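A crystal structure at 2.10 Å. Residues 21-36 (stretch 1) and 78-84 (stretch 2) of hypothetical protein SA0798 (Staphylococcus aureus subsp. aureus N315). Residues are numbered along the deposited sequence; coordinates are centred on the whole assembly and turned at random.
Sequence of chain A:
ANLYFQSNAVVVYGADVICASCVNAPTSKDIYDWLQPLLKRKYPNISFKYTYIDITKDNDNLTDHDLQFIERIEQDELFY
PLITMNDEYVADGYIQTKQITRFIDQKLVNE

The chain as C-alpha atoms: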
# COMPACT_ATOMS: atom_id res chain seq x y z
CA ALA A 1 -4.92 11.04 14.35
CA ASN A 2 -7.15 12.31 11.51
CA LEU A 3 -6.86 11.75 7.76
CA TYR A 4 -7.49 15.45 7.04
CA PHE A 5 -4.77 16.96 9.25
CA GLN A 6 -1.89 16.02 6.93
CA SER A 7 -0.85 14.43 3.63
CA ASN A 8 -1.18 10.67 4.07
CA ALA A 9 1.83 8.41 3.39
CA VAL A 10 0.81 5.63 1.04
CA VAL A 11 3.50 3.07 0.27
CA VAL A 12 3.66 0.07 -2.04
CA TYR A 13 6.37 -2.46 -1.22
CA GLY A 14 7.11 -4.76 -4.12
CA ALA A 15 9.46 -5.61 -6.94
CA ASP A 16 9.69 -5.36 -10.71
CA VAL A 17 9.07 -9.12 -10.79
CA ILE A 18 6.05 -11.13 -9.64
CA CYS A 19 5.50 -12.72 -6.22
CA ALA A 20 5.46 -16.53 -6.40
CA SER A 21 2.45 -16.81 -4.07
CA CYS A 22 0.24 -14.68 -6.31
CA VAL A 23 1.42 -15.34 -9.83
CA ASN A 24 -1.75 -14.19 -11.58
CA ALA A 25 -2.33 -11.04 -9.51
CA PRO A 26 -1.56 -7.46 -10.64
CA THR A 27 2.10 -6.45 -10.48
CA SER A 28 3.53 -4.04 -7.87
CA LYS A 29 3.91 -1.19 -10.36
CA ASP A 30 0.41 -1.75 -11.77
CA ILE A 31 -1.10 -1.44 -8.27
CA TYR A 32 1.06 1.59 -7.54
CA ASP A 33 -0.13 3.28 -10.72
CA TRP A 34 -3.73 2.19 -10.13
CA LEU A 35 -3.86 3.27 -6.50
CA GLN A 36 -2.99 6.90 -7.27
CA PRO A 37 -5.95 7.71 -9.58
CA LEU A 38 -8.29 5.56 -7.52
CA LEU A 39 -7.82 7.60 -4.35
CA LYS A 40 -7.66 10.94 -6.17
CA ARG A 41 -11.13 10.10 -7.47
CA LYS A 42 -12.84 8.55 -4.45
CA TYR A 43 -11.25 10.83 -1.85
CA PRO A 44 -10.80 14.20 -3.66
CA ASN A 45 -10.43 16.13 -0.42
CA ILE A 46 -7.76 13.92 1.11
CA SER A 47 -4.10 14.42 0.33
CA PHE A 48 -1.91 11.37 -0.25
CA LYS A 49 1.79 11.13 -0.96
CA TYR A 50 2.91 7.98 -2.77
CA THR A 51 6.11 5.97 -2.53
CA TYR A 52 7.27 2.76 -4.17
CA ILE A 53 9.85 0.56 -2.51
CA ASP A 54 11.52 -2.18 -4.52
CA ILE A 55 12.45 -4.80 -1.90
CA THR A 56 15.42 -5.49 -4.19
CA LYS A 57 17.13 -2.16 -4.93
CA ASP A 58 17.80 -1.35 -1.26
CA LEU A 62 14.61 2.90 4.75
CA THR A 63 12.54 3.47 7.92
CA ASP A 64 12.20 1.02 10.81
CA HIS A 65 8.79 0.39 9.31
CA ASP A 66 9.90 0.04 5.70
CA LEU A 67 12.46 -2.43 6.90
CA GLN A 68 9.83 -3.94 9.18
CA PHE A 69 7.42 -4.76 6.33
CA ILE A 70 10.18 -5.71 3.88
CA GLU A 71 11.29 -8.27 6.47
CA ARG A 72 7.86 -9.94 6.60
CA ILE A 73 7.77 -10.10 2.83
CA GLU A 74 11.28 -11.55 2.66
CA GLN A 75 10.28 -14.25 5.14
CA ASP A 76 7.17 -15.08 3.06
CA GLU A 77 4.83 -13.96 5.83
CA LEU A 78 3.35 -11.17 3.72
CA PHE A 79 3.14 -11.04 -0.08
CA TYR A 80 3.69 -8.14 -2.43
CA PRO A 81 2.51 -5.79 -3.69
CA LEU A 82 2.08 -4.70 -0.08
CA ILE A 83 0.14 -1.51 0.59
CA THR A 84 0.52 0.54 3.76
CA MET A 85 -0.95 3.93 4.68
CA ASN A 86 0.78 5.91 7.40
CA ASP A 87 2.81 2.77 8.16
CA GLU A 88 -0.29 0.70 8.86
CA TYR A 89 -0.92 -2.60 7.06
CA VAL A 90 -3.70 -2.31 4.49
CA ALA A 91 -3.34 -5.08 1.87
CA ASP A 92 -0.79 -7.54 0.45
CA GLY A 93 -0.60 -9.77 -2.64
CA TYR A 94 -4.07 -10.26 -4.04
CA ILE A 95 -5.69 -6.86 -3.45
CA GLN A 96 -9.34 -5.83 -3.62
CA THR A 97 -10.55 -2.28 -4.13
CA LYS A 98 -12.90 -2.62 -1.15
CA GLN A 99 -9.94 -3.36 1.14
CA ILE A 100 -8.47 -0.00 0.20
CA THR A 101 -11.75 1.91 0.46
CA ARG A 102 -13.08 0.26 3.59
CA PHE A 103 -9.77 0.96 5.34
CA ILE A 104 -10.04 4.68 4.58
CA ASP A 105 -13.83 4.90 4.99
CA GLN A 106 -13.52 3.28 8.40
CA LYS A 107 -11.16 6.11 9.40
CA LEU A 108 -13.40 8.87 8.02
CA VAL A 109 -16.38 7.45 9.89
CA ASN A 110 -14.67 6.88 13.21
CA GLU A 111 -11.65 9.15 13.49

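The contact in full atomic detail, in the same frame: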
# COMPACT_ATOMS: atom_id res chain seq x y z
N SER A 21 3.73 -16.47 -4.69
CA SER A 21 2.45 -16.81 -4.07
C SER A 21 1.19 -16.22 -4.71
O SER A 21 0.08 -16.60 -4.37
CB SER A 21 2.48 -16.45 -2.59
OG SER A 21 3.42 -17.26 -1.91
N CYS A 22 1.37 -15.28 -5.63
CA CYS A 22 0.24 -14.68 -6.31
C CYS A 22 0.67 -14.33 -7.71
O CYS A 22 0.74 -13.16 -8.10
CB CYS A 22 -0.27 -13.45 -5.56
SG CYS A 22 0.96 -12.55 -4.66
N VAL A 23 0.96 -15.39 -8.46
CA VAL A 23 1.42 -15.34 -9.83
C VAL A 23 0.50 -14.59 -10.79
O VAL A 23 0.97 -13.80 -11.61
CB VAL A 23 1.60 -16.78 -10.37
CG1 VAL A 23 1.86 -16.76 -11.86
CG2 VAL A 23 2.73 -17.47 -9.63
N ASN A 24 -0.80 -14.83 -10.68
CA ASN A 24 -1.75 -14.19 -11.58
C ASN A 24 -2.16 -12.76 -11.23
O ASN A 24 -2.67 -12.04 -12.08
CB ASN A 24 -3.00 -15.06 -11.71
CG ASN A 24 -2.71 -16.43 -12.28
OD1 ASN A 24 -2.06 -16.55 -13.33
ND2 ASN A 24 -3.18 -17.47 -11.61
N ALA A 25 -1.94 -12.37 -9.97
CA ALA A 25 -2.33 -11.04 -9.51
C ALA A 25 -1.58 -9.88 -10.15
O ALA A 25 -0.50 -10.06 -10.73
CB ALA A 25 -2.19 -10.97 -8.00
N PRO A 26 -2.16 -8.67 -10.08
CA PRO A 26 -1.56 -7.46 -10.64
C PRO A 26 -0.18 -7.20 -10.05
O PRO A 26 0.04 -7.40 -8.86
CB PRO A 26 -2.57 -6.37 -10.27
CG PRO A 26 -3.87 -7.11 -10.30
CD PRO A 26 -3.53 -8.40 -9.59
N THR A 27 0.73 -6.73 -10.89
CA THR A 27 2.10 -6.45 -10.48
C THR A 27 2.17 -5.31 -9.46
O THR A 27 1.19 -4.62 -9.21
CB THR A 27 2.94 -6.08 -11.71
OG1 THR A 27 4.30 -6.48 -11.50
CG2 THR A 27 2.92 -4.59 -11.95
N SER A 28 3.35 -5.10 -8.86
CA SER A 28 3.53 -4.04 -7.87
C SER A 28 3.38 -2.67 -8.50
O SER A 28 2.73 -1.79 -7.94
CB SER A 28 4.90 -4.16 -7.20
OG SER A 28 4.98 -5.31 -6.38
N LYS A 29 3.98 -2.48 -9.67
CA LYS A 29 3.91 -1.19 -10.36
C LYS A 29 2.50 -0.90 -10.87
O LYS A 29 2.08 0.25 -10.89
CB LYS A 29 4.91 -1.14 -11.51
CG LYS A 29 6.38 -1.15 -11.07
CD LYS A 29 7.31 -1.06 -12.27
CE LYS A 29 8.77 -1.10 -11.85
NZ LYS A 29 9.69 -0.91 -13.02
N ASP A 30 1.77 -1.94 -11.29
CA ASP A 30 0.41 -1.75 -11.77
C ASP A 30 -0.44 -1.17 -10.63
O ASP A 30 -1.12 -0.15 -10.80
CB ASP A 30 -0.23 -3.08 -12.22
CG ASP A 30 0.46 -3.68 -13.44
OD1 ASP A 30 0.90 -2.91 -14.33
OD2 ASP A 30 0.55 -4.93 -13.51
N ILE A 31 -0.38 -1.84 -9.48
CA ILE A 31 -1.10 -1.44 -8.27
C ILE A 31 -0.72 -0.01 -7.87
O ILE A 31 -1.58 0.81 -7.53
CB ILE A 31 -0.76 -2.40 -7.11
CG1 ILE A 31 -1.34 -3.79 -7.41
CG2 ILE A 31 -1.27 -1.84 -5.78
CD1 ILE A 31 -2.87 -3.84 -7.54
N TYR A 32 0.58 0.28 -7.90
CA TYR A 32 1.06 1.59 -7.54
C TYR A 32 0.50 2.65 -8.49
O TYR A 32 0.15 3.75 -8.07
CB TYR A 32 2.58 1.60 -7.56
CG TYR A 32 3.22 2.92 -7.19
CD1 TYR A 32 3.54 3.85 -8.18
CD2 TYR A 32 3.54 3.22 -5.87
CE1 TYR A 32 4.18 5.05 -7.86
CE2 TYR A 32 4.17 4.42 -5.53
CZ TYR A 32 4.49 5.33 -6.54
OH TYR A 32 5.19 6.47 -6.24
N ASP A 33 0.40 2.33 -9.76
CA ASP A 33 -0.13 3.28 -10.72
C ASP A 33 -1.65 3.37 -10.64
O ASP A 33 -2.23 4.41 -10.95
CB ASP A 33 0.26 2.88 -12.14
CG ASP A 33 1.72 3.14 -12.42
OD1 ASP A 33 2.21 2.63 -13.45
OD2 ASP A 33 2.36 3.85 -11.61
N TRP A 34 -2.28 2.27 -10.25
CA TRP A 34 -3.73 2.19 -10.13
C TRP A 34 -4.23 2.91 -8.89
O TRP A 34 -5.21 3.65 -8.93
CB TRP A 34 -4.11 0.72 -10.07
CG TRP A 34 -5.45 0.44 -9.51
CD1 TRP A 34 -6.65 0.51 -10.17
CD2 TRP A 34 -5.74 -0.09 -8.21
NE1 TRP A 34 -7.65 0.04 -9.36
CE2 TRP A 34 -7.12 -0.33 -8.15
CE3 TRP A 34 -4.95 -0.39 -7.09
CZ2 TRP A 34 -7.75 -0.86 -7.02
CZ3 TRP A 34 -5.57 -0.91 -5.96
CH2 TRP A 34 -6.95 -1.15 -5.93
N LEU A 35 -3.53 2.69 -7.79
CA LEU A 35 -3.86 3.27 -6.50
C LEU A 35 -3.96 4.80 -6.53
O LEU A 35 -4.90 5.38 -5.97
CB LEU A 35 -2.80 2.83 -5.50
CG LEU A 35 -3.11 2.80 -4.01
CD1 LEU A 35 -4.34 1.95 -3.73
CD2 LEU A 35 -1.90 2.22 -3.30
N GLN A 36 -3.01 5.45 -7.20
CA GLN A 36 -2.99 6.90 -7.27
C GLN A 36 -4.27 7.53 -7.83
O GLN A 36 -4.86 8.39 -7.18
CB GLN A 36 -1.75 7.36 -8.04
CG GLN A 36 -0.49 7.35 -7.17
CD GLN A 36 0.80 7.12 -7.94
OE1 GLN A 36 0.96 6.10 -8.60
NE2 GLN A 36 1.74 8.05 -7.84
N LEU A 78 4.23 -12.01 4.52
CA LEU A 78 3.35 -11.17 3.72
C LEU A 78 3.78 -11.29 2.26
O LEU A 78 4.92 -11.65 1.98
CB LEU A 78 3.43 -9.71 4.15
CG LEU A 78 3.01 -9.32 5.57
CD1 LEU A 78 2.98 -7.81 5.65
CD2 LEU A 78 1.64 -9.90 5.90
N PHE A 79 2.86 -11.00 1.35
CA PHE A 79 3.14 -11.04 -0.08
C PHE A 79 3.28 -9.62 -0.57
O PHE A 79 3.11 -8.66 0.20
CB PHE A 79 1.98 -11.69 -0.85
CG PHE A 79 1.61 -13.07 -0.37
CD1 PHE A 79 0.40 -13.64 -0.75
CD2 PHE A 79 2.45 -13.80 0.46
CE1 PHE A 79 0.03 -14.91 -0.31
CE2 PHE A 79 2.10 -15.07 0.91
CZ PHE A 79 0.89 -15.63 0.52
N TYR A 80 3.59 -9.46 -1.84
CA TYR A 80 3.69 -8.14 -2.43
C TYR A 80 3.04 -8.24 -3.82
O TYR A 80 3.00 -9.31 -4.42
CB TYR A 80 5.15 -7.68 -2.51
CG TYR A 80 5.99 -8.47 -3.48
CD1 TYR A 80 5.97 -8.19 -4.85
CD2 TYR A 80 6.80 -9.51 -3.03
CE1 TYR A 80 6.73 -8.93 -5.74
CE2 TYR A 80 7.55 -10.26 -3.92
CZ TYR A 80 7.51 -9.96 -5.27
OH TYR A 80 8.27 -10.70 -6.14
N PRO A 81 2.52 -7.12 -4.33
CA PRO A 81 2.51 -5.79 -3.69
C PRO A 81 1.94 -5.74 -2.28
O PRO A 81 0.99 -6.44 -1.96
CB PRO A 81 1.68 -4.95 -4.66
CG PRO A 81 0.73 -5.96 -5.26
CD PRO A 81 1.67 -7.11 -5.54
N LEU A 82 2.55 -4.91 -1.44
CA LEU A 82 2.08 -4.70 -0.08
C LEU A 82 1.75 -3.21 -0.01
O LEU A 82 2.57 -2.37 -0.39
CB LEU A 82 3.16 -5.05 0.95
CG LEU A 82 2.85 -4.67 2.41
CD1 LEU A 82 1.75 -5.54 2.98
CD2 LEU A 82 4.11 -4.83 3.24
N ILE A 83 0.55 -2.90 0.46
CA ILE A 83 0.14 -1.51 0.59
C ILE A 83 0.05 -1.12 2.05
O ILE A 83 -0.49 -1.87 2.87
CB ILE A 83 -1.27 -1.28 -0.04
CG1 ILE A 83 -1.27 -1.67 -1.51
CG2 ILE A 83 -1.66 0.18 0.12
CD1 ILE A 83 -2.49 -1.22 -2.29
N THR A 84 0.61 0.04 2.39
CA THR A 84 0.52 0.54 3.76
C THR A 84 0.19 2.02 3.67
O THR A 84 0.60 2.70 2.73
CB THR A 84 1.83 0.39 4.58
OG1 THR A 84 2.87 1.17 3.99
CG2 THR A 84 2.26 -1.07 4.68

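What holds the two stretches together? No hydrogen bond passes between them, so the contact rests on the fit of surfaces, which bury 445 Å² counted over both sides. Residues at least 48 positions apart in sequence meet here: a loop followed by the helix that begins at Ser28 lies against a loop that runs into the strand 82-84. The backbones come nearest at Ser28 and Pro81, whose CA atoms are 4.6 Å apart; Ser21 and Phe79, at the other matched point, have CA atoms separated by 7.0 Å. The Phe79 ring and Ser21 CB occupy the wider gap, while Pro81 and Ser28 pack directly at the narrower one.

Where does Pro81 fit? It gives up more surface to the contact than any other residue, 77 Å², and it lies in a hollow lined by Pro26, Thr27, Ser28 and Ile31. The peptide bond before it is cis, and its CA-to-CB bond points toward the first stretch. The ring meets the loop just before the helix and the first turn of the helix: Pro81 CD is 3.7 Å from the carbonyl oxygen O of Pro26, and Pro81 CG is 3.7 Å from CG1 of Ile31. Ser28 adds another part of the wall, with its OG 3.7 Å from Pro81 CB. That same OG lies at the edge of the Tyr80 ring, 3.4 Å from CD1 of Tyr80, and has its hydrogen bonding met elsewhere in the structure. Toward the second stretch it makes no hydrogen bond and packs as a small atom.

How does the helix meet the strand beyond the proline? Ile31 and Leu35 are one helical turn apart, so their side chains emerge on the same side, and the CA-to-CB bonds of both point toward the second stretch. The backbone bond from Leu35 N to Ile31 O, 2.7 Å long, belongs to the turn that spaces them. Ile83 reaches up to both with its tip: its CD1 lies 3.7 Å from Ile31 CG2 and 3.6 Å from Leu35 CD2. A single methyl thus touches two neighbouring bumps of the helix. Along the strand the side chains alternate, and the CA-to-CB bond of Leu82, between Pro81 and Ile83, points away, so that Leu82 takes no part. Ile31 serves two partners, packing against the proline ring and against the isoleucine tip.

What fills the space at the loop end? Here the bump is Phe79, whose CA-to-CB bond points toward the first stretch, where its ring meets Ser21 and Cys22. Ser21 CB sits over one face of the ring, 3.6 Å from the centroid of the Phe79 ring and only 12° off its normal, a CH-pi contact in which the methylene rests almost squarely on the aromatic surface. Cys22 approaches differently: its SG is 5.1 Å from the Phe79 ring centroid, in an oblique position, and packs nearer the base of the side chain, 4.0 Å from Phe79 CB. The sulfur SG of Cys22 also lies 3.8 Å from the carbonyl oxygen O of Tyr80, so it touches two successive residues of the opposing loop.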